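PDB 2J3X: C2 toxin component I from Clostridium botulinum, which transfers ADP-ribose from NAD to actin in host cells, serving as the enzymatic half of the binary C2 toxin. Local coordinates for residues E38-Q43 with L79-R84; G110-I115 with K335-E340; H254-A259 with N276-L281. The protein carries 2 engineered substitutions. One frame throughout, in Å; residues are numbered along the deposited sequence. Where two conformers were deposited one is given.

Interaction 1 of 3, residues E38-Q43 with L79-R84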
loop_
_atom_site.group_PDB
_atom_site.type_symbol
_atom_site.label_atom_id
_atom_site.label_comp_id
_atom_site.label_asym_id
_atom_site.label_seq_id
_atom_site.Cartn_x
_atom_site.Cartn_y
_atom_site.Cartn_z
ATOM N N GLU A 38 -26.057 9.086 -1.220
ATOM C CA GLU A 38 -26.089 10.305 -0.409
ATOM C C GLU A 38 -25.950 10.030 1.086
ATOM O O GLU A 38 -25.224 10.739 1.778
ATOM C CB GLU A 38 -27.383 11.112 -0.663
ATOM C CG GLU A 38 -27.444 11.693 -2.067
ATOM C CD GLU A 38 -28.524 12.789 -2.217
ATOM O OE1 GLU A 38 -29.036 13.266 -1.180
ATOM O OE2 GLU A 38 -28.834 13.177 -3.364
ATOM N N VAL A 39 -26.654 9.017 1.574
ATOM C CA VAL A 39 -26.592 8.669 2.993
ATOM C C VAL A 39 -25.153 8.281 3.315
ATOM O O VAL A 39 -24.575 8.769 4.292
ATOM C CB VAL A 39 -27.561 7.537 3.346
ATOM C CG1 VAL A 39 -27.321 7.027 4.785
ATOM C CG2 VAL A 39 -29.003 7.998 3.153
ATOM N N ALA A 40 -24.542 7.486 2.435
ATOM C CA ALA A 40 -23.159 7.020 2.683
ATOM C C ALA A 40 -22.173 8.172 2.698
ATOM O O ALA A 40 -21.311 8.252 3.574
ATOM C CB ALA A 40 -22.766 5.987 1.617
ATOM N N VAL A 41 -22.290 9.083 1.729
ATOM C CA VAL A 41 -21.394 10.225 1.638
ATOM C C VAL A 41 -21.630 11.240 2.787
ATOM O O VAL A 41 -20.674 11.778 3.373
ATOM C CB VAL A 41 -21.523 10.915 0.259
ATOM C CG1 VAL A 41 -20.955 12.372 0.299
ATOM C CG2 VAL A 41 -20.875 10.064 -0.797
ATOM N N ASN A 42 -22.895 11.493 3.105
ATOM C CA ASN A 42 -23.255 12.437 4.175
ATOM C C ASN A 42 -22.697 12.055 5.521
ATOM O O ASN A 42 -22.405 12.923 6.339
ATOM C CB ASN A 42 -24.760 12.450 4.356
ATOM C CG ASN A 42 -25.426 13.510 3.544
ATOM O OD1 ASN A 42 -26.627 13.402 3.255
ATOM N ND2 ASN A 42 -24.692 14.564 3.221
ATOM N N GLN A 43 -22.599 10.756 5.776
ATOM C CA GLN A 43 -22.089 10.298 7.041
ATOM C C GLN A 43 -20.612 10.692 7.203
ATOM O O GLN A 43 -20.130 10.769 8.324
ATOM C CB GLN A 43 -22.305 8.799 7.203
ATOM C CG GLN A 43 -23.777 8.410 7.442
ATOM C CD GLN A 43 -23.926 6.940 7.708
ATOM O OE1 GLN A 43 -23.779 6.483 8.845
ATOM N NE2 GLN A 43 -24.180 6.180 6.668
ATOM N N LEU A 79 -19.243 -2.338 4.424
ATOM C CA LEU A 79 -18.753 -2.643 3.067
ATOM C C LEU A 79 -19.636 -1.953 2.036
ATOM O O LEU A 79 -19.135 -1.403 1.048
ATOM C CB LEU A 79 -18.697 -4.169 2.854
ATOM C CG LEU A 79 -18.369 -4.629 1.454
ATOM C CD1 LEU A 79 -16.887 -4.186 1.083
ATOM C CD2 LEU A 79 -18.465 -6.162 1.404
ATOM N N PHE A 80 -20.954 -2.041 2.206
ATOM C CA PHE A 80 -21.857 -1.343 1.253
ATOM C C PHE A 80 -21.596 0.151 1.227
ATOM O O PHE A 80 -21.671 0.767 0.156
ATOM C CB PHE A 80 -23.322 -1.556 1.605
ATOM C CG PHE A 80 -23.794 -2.993 1.423
ATOM C CD1 PHE A 80 -23.037 -3.951 0.759
ATOM C CD2 PHE A 80 -25.074 -3.331 1.854
ATOM C CE1 PHE A 80 -23.529 -5.305 0.612
ATOM C CE2 PHE A 80 -25.565 -4.623 1.699
ATOM C CZ PHE A 80 -24.817 -5.592 1.086
ATOM N N ASP A 81 -21.315 0.734 2.385
ATOM C CA ASP A 81 -21.027 2.180 2.439
ATOM C C ASP A 81 -19.748 2.520 1.658
ATOM O O ASP A 81 -19.730 3.476 0.875
ATOM C CB ASP A 81 -20.909 2.686 3.892
ATOM C CG ASP A 81 -22.270 2.896 4.545
ATOM O OD1 ASP A 81 -23.268 2.990 3.801
ATOM O OD2 ASP A 81 -22.313 2.975 5.793
ATOM N N VAL A 82 -18.678 1.742 1.842
ATOM C CA VAL A 82 -17.451 1.907 1.011
ATOM C C VAL A 82 -17.800 1.786 -0.480
ATOM O O VAL A 82 -17.355 2.624 -1.311
ATOM C CB VAL A 82 -16.331 0.905 1.399
ATOM C CG1 VAL A 82 -15.181 0.805 0.343
ATOM C CG2 VAL A 82 -15.787 1.211 2.834
ATOM N N GLU A 83 -18.565 0.762 -0.856
ATOM C CA GLU A 83 -18.903 0.597 -2.280
ATOM C C GLU A 83 -19.714 1.797 -2.797
ATOM O O GLU A 83 -19.509 2.255 -3.934
ATOM C CB GLU A 83 -19.664 -0.709 -2.437
ATOM C CG GLU A 83 -18.763 -1.947 -2.165
ATOM C CD GLU A 83 -19.528 -3.277 -2.081
ATOM O OE1 GLU A 83 -20.752 -3.236 -1.911
ATOM O OE2 GLU A 83 -18.858 -4.342 -2.227
ATOM N N ARG A 84 -20.634 2.296 -1.974
ATOM C CA ARG A 84 -21.474 3.449 -2.367
ATOM C C ARG A 84 -20.688 4.741 -2.542
ATOM O O ARG A 84 -20.991 5.548 -3.425
ATOM C CB ARG A 84 -22.623 3.635 -1.376
ATOM C CG ARG A 84 -23.723 2.548 -1.581
ATOM C CD ARG A 84 -24.665 2.444 -0.391
ATOM N NE ARG A 84 -25.503 1.241 -0.533
ATOM C CZ ARG A 84 -26.134 0.642 0.487
ATOM N NH1 ARG A 84 -26.076 1.148 1.741
ATOM N NH2 ARG A 84 -26.848 -0.467 0.251
HETATM O O HOH W 1 -24.312 3.352 7.458
#
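Gln43 and Asp81 both swing their CG beside their own backbone N (chi1 -72° and -79°), and from there the extended Gln43 chain carries its amide across to the carboxylate on the neighbouring helix. The two side chains meet at about a right angle, with amide and carboxylate planes 89° apart. They do not bond directly: Gln43 NE2 stays 3.8 Å from Asp81 OD2, and a water joins them, accepting from Gln43 NE2 at 2.9 Å and donating to Asp81 OD2 at 2.6 Å.

Beside this bridge the helices come close at Ala40, whose methyl points at the other helix. Ala40 CB rests 3.7 Å from Asp81 OD1 and 3.8 Å from Arg84 CB, so it sits against one turn of helix 77-90, between residues i and i+3. With so small a side chain here, the alpha carbons of Ala40 and Asp81 approach to 5.3 Å. On helix 77-90 Arg84 runs extended, with Phe80 CB, one turn earlier, over the centre of one guanidinium face, and Arg84 NH1 makes only a long ion pair of 3.9 Å with Asp81 OD1. Tyr49 of helix 47-59 touches both Gln43 and Asp81, and its hydroxyl is hydrogen-bonded to Ala40 O.

This is close helix-helix packing within the N-terminal half of the protein. The two carboxylate oxygens have different jobs, OD2 taking the water while OD1 lies beside a methyl and a distant guanidinium; both partners would favour the carboxylate form, but at the pH 3.0 of these crystals the ionisation of Asp81 stays uncertain.

Interaction 2 of 3, residues G110-I115 with K335-E340. With SO4 (sulfate ion), chain R; SO4 (sulfate ion), chain O.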
loop_
_atom_site.group_PDB
_atom_site.type_symbol
_atom_site.label_atom_id
_atom_site.label_comp_id
_atom_site.label_asym_id
_atom_site.label_seq_id
_atom_site.Cartn_x
_atom_site.Cartn_y
_atom_site.Cartn_z
ATOM N N GLY A 110 6.525 6.638 6.359
ATOM C CA GLY A 110 7.588 5.820 6.957
ATOM C C GLY A 110 8.593 6.539 7.851
ATOM O O GLY A 110 9.725 6.069 8.018
ATOM N N ILE A 111 8.172 7.658 8.442
ATOM C CA ILE A 111 9.048 8.471 9.293
ATOM C C ILE A 111 8.661 8.269 10.722
ATOM O O ILE A 111 7.548 8.639 11.166
ATOM C CB ILE A 111 8.961 9.987 8.934
ATOM C CG1 ILE A 111 9.464 10.209 7.507
ATOM C CG2 ILE A 111 9.682 10.861 10.041
ATOM C CD1 ILE A 111 9.165 11.717 7.075
ATOM N N ASN A 112 9.575 7.615 11.447
ATOM C CA ASN A 112 9.317 7.320 12.841
ATOM C C ASN A 112 10.197 8.135 13.770
ATOM O O ASN A 112 10.138 7.929 14.971
ATOM C CB ASN A 112 9.529 5.826 13.121
ATOM C CG ASN A 112 8.615 4.946 12.257
ATOM O OD1 ASN A 112 7.421 5.231 12.127
ATOM N ND2 ASN A 112 9.173 3.875 11.717
ATOM N N PHE A 113 10.960 9.073 13.220
ATOM C CA PHE A 113 11.852 9.932 14.025
ATOM C C PHE A 113 11.228 11.305 14.101
ATOM O O PHE A 113 10.330 11.631 13.322
ATOM C CB PHE A 113 13.266 10.041 13.428
ATOM C CG PHE A 113 13.278 10.406 11.963
ATOM C CD1 PHE A 113 13.279 11.729 11.542
ATOM C CD2 PHE A 113 13.292 9.399 11.006
ATOM C CE1 PHE A 113 13.280 12.013 10.164
ATOM C CE2 PHE A 113 13.300 9.691 9.653
ATOM C CZ PHE A 113 13.322 10.985 9.231
ATOM N N SER A 114 11.721 12.131 15.018
ATOM C CA SER A 114 11.073 13.416 15.277
ATOM C C SER A 114 11.567 14.465 14.287
ATOM O O SER A 114 12.680 14.368 13.727
ATOM C CB SER A 114 11.393 13.912 16.700
ATOM O OG SER A 114 12.800 13.839 16.904
ATOM N N ILE A 115 10.694 15.444 14.050
ATOM C CA ILE A 115 10.953 16.426 13.021
ATOM C C ILE A 115 11.293 17.805 13.615
ATOM O O ILE A 115 12.283 18.436 13.200
ATOM C CB ILE A 115 9.696 16.521 12.100
ATOM C CG1 ILE A 115 9.474 15.228 11.301
ATOM C CG2 ILE A 115 9.796 17.765 11.230
ATOM C CD1 ILE A 115 10.621 14.849 10.517
ATOM N N LYS A 335 11.175 -0.689 15.053
ATOM C CA LYS A 335 12.314 -1.568 14.833
ATOM C C LYS A 335 12.531 -1.912 13.364
ATOM O O LYS A 335 13.672 -1.914 12.856
ATOM C CB LYS A 335 12.158 -2.864 15.642
ATOM C CG LYS A 335 13.274 -3.846 15.352
ATOM C CD LYS A 335 13.181 -5.036 16.240
ATOM C CE LYS A 335 14.242 -6.022 15.792
ATOM N NZ LYS A 335 14.215 -7.298 16.628
ATOM N N TRP A 336 11.449 -2.221 12.661
ATOM C CA TRP A 336 11.608 -2.900 11.349
ATOM C C TRP A 336 11.572 -1.971 10.169
ATOM O O TRP A 336 11.991 -2.343 9.075
ATOM C CB TRP A 336 10.575 -4.039 11.180
ATOM C CG TRP A 336 10.989 -5.241 12.047
ATOM C CD1 TRP A 336 10.602 -5.516 13.336
ATOM C CD2 TRP A 336 11.934 -6.234 11.688
ATOM N NE1 TRP A 336 11.274 -6.645 13.800
ATOM C CE2 TRP A 336 12.063 -7.120 12.794
ATOM C CE3 TRP A 336 12.654 -6.500 10.516
ATOM C CZ2 TRP A 336 12.911 -8.207 12.762
ATOM C CZ3 TRP A 336 13.491 -7.598 10.479
ATOM C CH2 TRP A 336 13.634 -8.420 11.618
ATOM N N THR A 337 11.063 -0.759 10.381
ATOM C CA THR A 337 11.119 0.196 9.276
ATOM C C THR A 337 12.600 0.395 8.968
ATOM O O THR A 337 13.398 0.750 9.861
ATOM C CB THR A 337 10.445 1.531 9.665
ATOM O OG1 THR A 337 9.077 1.290 9.987
ATOM C CG2 THR A 337 10.471 2.510 8.446
ATOM N N GLY A 338 12.994 0.194 7.708
ATOM C CA GLY A 338 14.376 0.465 7.345
ATOM C C GLY A 338 15.270 -0.766 7.319
ATOM O O GLY A 338 16.404 -0.701 6.816
ATOM N N LYS A 339 14.784 -1.890 7.834
ATOM C CA LYS A 339 15.562 -3.108 7.875
ATOM C C LYS A 339 15.436 -3.895 6.585
ATOM O O LYS A 339 14.468 -3.754 5.855
ATOM C CB LYS A 339 15.091 -4.006 9.023
ATOM C CG LYS A 339 15.452 -3.432 10.390
ATOM C CD LYS A 339 15.200 -4.406 11.565
ATOM C CE LYS A 339 16.173 -5.595 11.607
ATOM N NZ LYS A 339 17.599 -5.146 11.854
ATOM N N GLU A 340 16.433 -4.741 6.367
ATOM C CA GLU A 340 16.548 -5.581 5.174
ATOM C C GLU A 340 16.043 -6.990 5.475
ATOM O O GLU A 340 16.155 -7.481 6.605
ATOM C CB GLU A 340 17.998 -5.639 4.746
ATOM C CG GLU A 340 18.453 -4.274 4.332
ATOM C CD GLU A 340 19.829 -4.234 3.711
ATOM O OE1 GLU A 340 20.516 -5.294 3.602
ATOM O OE2 GLU A 340 20.202 -3.093 3.324
HETATM S S SO4 R . 19.413 -4.354 8.500
HETATM O O1 SO4 R . 18.150 -5.046 8.278
HETATM O O2 SO4 R . 19.351 -2.970 8.022
HETATM O O3 SO4 R . 19.693 -4.381 9.934
HETATM O O4 SO4 R . 20.502 -5.032 7.787
HETATM S S SO4 O . 7.918 15.884 16.191
HETATM O O1 SO4 O . 6.498 16.101 16.318
HETATM O O2 SO4 O . 8.144 15.090 14.978
HETATM O O3 SO4 O . 8.682 17.119 16.103
HETATM O O4 SO4 O . 8.480 15.141 17.366
#
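Gly110 starts the contact by laying its carbonyl against Thr337: Gly110 O is 3.7 Å from Thr337 CG2, a methyl contact, while Gln135 gives the same oxygen a weak hydrogen bond. The positive phi of Gly110 (67°) is one that glycine takes readily. Ile111 turns from the interface and puts CG2 over the centre of the Phe113 ring, 3.6 Å above its plane, the two side chains packing together within the loop.

Asn112 makes the polar approach. Its side chain and that of Thr337 come from opposite directions, and Asn112 ND2 ends 3.1 Å from Thr337 OG1. Thr337 places that hydroxyl beside its own backbone N (chi1 -60°), which lets it hydrogen-bond back to Ile333 O, one turn earlier in helix 326-336; the same rotation sends CG2 toward Gly110. Further on, Phe113 makes a cation-pi contact with Lys131 on helix 126-136, and Ile115 N donates a 2.7 Å hydrogen bond to O2 of a sulfate.

Another sulfate lies beyond the facing segment. It is gripped by Lys339 NZ on O3 at 2.9 Å and by Glu340 N on O1 at 2.6 Å, the latter nearly straight at 172°; both ions are probably from the crystallisation liquor. Thr337 and Gly338 form the corners of a type II beta turn, with Lys339 N bonded to Trp336 O at 3.1 Å and glycine in the third position, where its positive phi is customary. That turn leads from helix 326-336 to edge strand 340-341, so the contact joins a loop of one ADP-ribosyltransferase-type half to a helix-to-strand turn of the other.

Interaction 3 of 3, residues H254-A259 with N276-L281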
loop_
_atom_site.group_PDB
_atom_site.type_symbol
_atom_site.label_atom_id
_atom_site.label_comp_id
_atom_site.label_asym_id
_atom_site.label_seq_id
_atom_site.Cartn_x
_atom_site.Cartn_y
_atom_site.Cartn_z
ATOM N N HIS A 254 6.908 -28.738 -8.167
ATOM C CA HIS A 254 6.163 -29.957 -7.799
ATOM C C HIS A 254 6.781 -30.878 -6.771
ATOM O O HIS A 254 6.034 -31.415 -5.936
ATOM C CB HIS A 254 5.790 -30.772 -9.046
ATOM C CG HIS A 254 4.740 -30.106 -9.873
ATOM N ND1 HIS A 254 5.004 -29.539 -11.101
ATOM C CD2 HIS A 254 3.443 -29.834 -9.600
ATOM C CE1 HIS A 254 3.898 -29.001 -11.577
ATOM N NE2 HIS A 254 2.942 -29.148 -10.677
ATOM N N SER A 255 8.094 -31.095 -6.832
ATOM C CA SER A 255 8.679 -32.207 -6.065
ATOM C C SER A 255 9.968 -31.930 -5.319
ATOM O O SER A 255 10.187 -32.524 -4.259
ATOM C CB SER A 255 8.911 -33.436 -6.966
ATOM O OG SER A 255 9.406 -33.059 -8.247
ATOM N N ASP A 256 10.840 -31.102 -5.891
ATOM C CA ASP A 256 12.161 -30.738 -5.404
ATOM C C ASP A 256 12.202 -29.523 -4.474
ATOM O O ASP A 256 13.280 -29.117 -4.045
ATOM C CB ASP A 256 12.993 -30.301 -6.612
ATOM C CG ASP A 256 13.701 -31.434 -7.288
ATOM O OD1 ASP A 256 13.136 -32.541 -7.387
ATOM O OD2 ASP A 256 14.834 -31.195 -7.750
ATOM N N TYR A 257 11.077 -28.864 -4.253
ATOM C CA TYR A 257 11.189 -27.572 -3.567
ATOM C C TYR A 257 11.723 -27.646 -2.138
ATOM O O TYR A 257 12.522 -26.816 -1.742
ATOM C CB TYR A 257 9.911 -26.752 -3.620
ATOM C CG TYR A 257 8.701 -27.419 -3.063
ATOM C CD1 TYR A 257 7.934 -28.294 -3.846
ATOM C CD2 TYR A 257 8.286 -27.149 -1.750
ATOM C CE1 TYR A 257 6.764 -28.914 -3.321
ATOM C CE2 TYR A 257 7.163 -27.763 -1.214
ATOM C CZ TYR A 257 6.404 -28.641 -1.998
ATOM O OH TYR A 257 5.283 -29.215 -1.440
ATOM N N LYS A 258 11.286 -28.644 -1.373
ATOM C CA LYS A 258 11.798 -28.812 -0.008
ATOM C C LYS A 258 13.326 -28.972 0.001
ATOM O O LYS A 258 14.041 -28.278 0.722
ATOM C CB LYS A 258 11.045 -29.959 0.705
ATOM C CG LYS A 258 9.564 -29.596 1.014
ATOM C CD LYS A 258 8.860 -30.628 1.907
ATOM C CE LYS A 258 7.445 -30.140 2.263
ATOM N NZ LYS A 258 6.930 -30.647 3.588
ATOM N N ALA A 259 13.831 -29.857 -0.852
ATOM C CA ALA A 259 15.245 -30.138 -0.895
ATOM C C ALA A 259 16.043 -28.905 -1.305
ATOM O O ALA A 259 17.086 -28.597 -0.735
ATOM C CB ALA A 259 15.514 -31.270 -1.863
ATOM N N ASN A 276 22.929 -28.222 -7.225
ATOM C CA ASN A 276 23.570 -27.112 -7.893
ATOM C C ASN A 276 23.131 -26.958 -9.341
ATOM O O ASN A 276 22.913 -25.829 -9.776
ATOM C CB ASN A 276 25.093 -27.202 -7.878
ATOM C CG ASN A 276 25.680 -27.020 -6.494
ATOM O OD1 ASN A 276 25.016 -26.543 -5.561
ATOM N ND2 ASN A 276 26.934 -27.465 -6.340
ATOM N N LYS A 277 23.043 -28.068 -10.084
ATOM C CA LYS A 277 22.647 -27.999 -11.488
ATOM C C LYS A 277 21.191 -27.554 -11.630
ATOM O O LYS A 277 20.871 -26.732 -12.472
ATOM C CB LYS A 277 22.855 -29.357 -12.174
ATOM C CG LYS A 277 24.334 -29.738 -12.329
ATOM C CD LYS A 277 24.526 -31.263 -12.473
ATOM C CE LYS A 277 25.968 -31.596 -12.834
ATOM N NZ LYS A 277 26.253 -31.283 -14.257
ATOM N N LYS A 278 20.306 -28.142 -10.840
ATOM C CA LYS A 278 18.911 -27.753 -10.908
ATOM C C LYS A 278 18.760 -26.261 -10.565
ATOM O O LYS A 278 17.958 -25.546 -11.176
ATOM C CB LYS A 278 18.091 -28.573 -9.949
ATOM C CG LYS A 278 17.981 -30.028 -10.364
ATOM C CD LYS A 278 17.169 -30.792 -9.367
ATOM C CE LYS A 278 17.001 -32.223 -9.905
ATOM N NZ LYS A 278 16.361 -33.126 -8.925
ATOM N N ILE A 279 19.489 -25.809 -9.549
ATOM C CA ILE A 279 19.330 -24.418 -9.117
ATOM C C ILE A 279 19.796 -23.447 -10.210
ATOM O O ILE A 279 19.137 -22.437 -10.434
ATOM C CB ILE A 279 20.041 -24.196 -7.792
ATOM C CG1 ILE A 279 19.248 -24.900 -6.704
ATOM C CG2 ILE A 279 20.271 -22.672 -7.452
ATOM C CD1 ILE A 279 20.125 -25.178 -5.432
ATOM N N GLU A 280 20.883 -23.771 -10.910
ATOM C CA GLU A 280 21.383 -22.935 -12.013
ATOM C C GLU A 280 20.305 -22.832 -13.096
ATOM O O GLU A 280 20.060 -21.760 -13.643
ATOM C CB GLU A 280 22.671 -23.539 -12.590
ATOM C CG GLU A 280 23.456 -22.638 -13.525
ATOM C CD GLU A 280 24.689 -23.315 -14.126
ATOM O OE1 GLU A 280 25.122 -24.383 -13.611
ATOM O OE2 GLU A 280 25.228 -22.771 -15.117
ATOM N N LEU A 281 19.660 -23.955 -13.399
ATOM C CA LEU A 281 18.594 -23.976 -14.420
ATOM C C LEU A 281 17.351 -23.181 -13.982
ATOM O O LEU A 281 16.702 -22.563 -14.825
ATOM C CB LEU A 281 18.204 -25.430 -14.795
ATOM C CG LEU A 281 19.250 -26.178 -15.645
ATOM C CD1 LEU A 281 18.947 -27.701 -15.684
ATOM C CD2 LEU A 281 19.271 -25.604 -17.010
#
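Asp256, in one of its two deposited conformers, forms a surface salt bridge with Lys278 that ties the residue just before helix 257-265 to the side of helix 273-286, in the C-terminal ADP-ribosyltransferase-type half. Lys278 does most of the reaching. After CG settles beside the backbone N, every later torsion is close to 180°, and this fully stretched chain carries NZ out to the carboxylate. Asp256 arrives on a much shorter arm, crossing the lysine at about a right angle, so that OD2 meets the end of the chain from its flank. The alpha carbons of Asp256 and Lys278 are 9.2 Å apart.

Because it was modelled twice, the Asp256 carboxylate is probably mobile. In this copy Lys278 NZ donates a 2.7 Å hydrogen bond to Asp256 OD2; the approach of Lys278 CD to the same oxygen is too short to be trusted. Lys278 NZ also has Glu274 OE2 as a long, weak second ionic partner. One residue further along the helix, Ile279 packs on Ile260, Tyr263 and Leu264, giving the two helices an apolar contact as well.

Within the bridge, Asp256 OD2 in this copy offers its syn lone pair to the ammonium, while Asp256 OD1 stands off from Lys278 NZ at 3.6 Å.

In the fold
The three contacts are spread across the two ADP-ribosyltransferase-type halves and do not touch one another. Interaction 1 belongs to the N-terminal half and interaction 3 to the C-terminal half; they lie on opposite sides of the chain's centre, their own centres 51 Å apart. Interaction 2 joins the halves: its centre is 35 Å from that of interaction 1 and 37 Å from that of interaction 3, whose segments both fall between 115 and 335 in sequence. Even the nearest atoms of interactions 2 and 3 are about 21 Å apart. The assembly holds this one chain, without actin; sulfates are the ions found near interaction 2, a further one lying close to the Asn112 side chain.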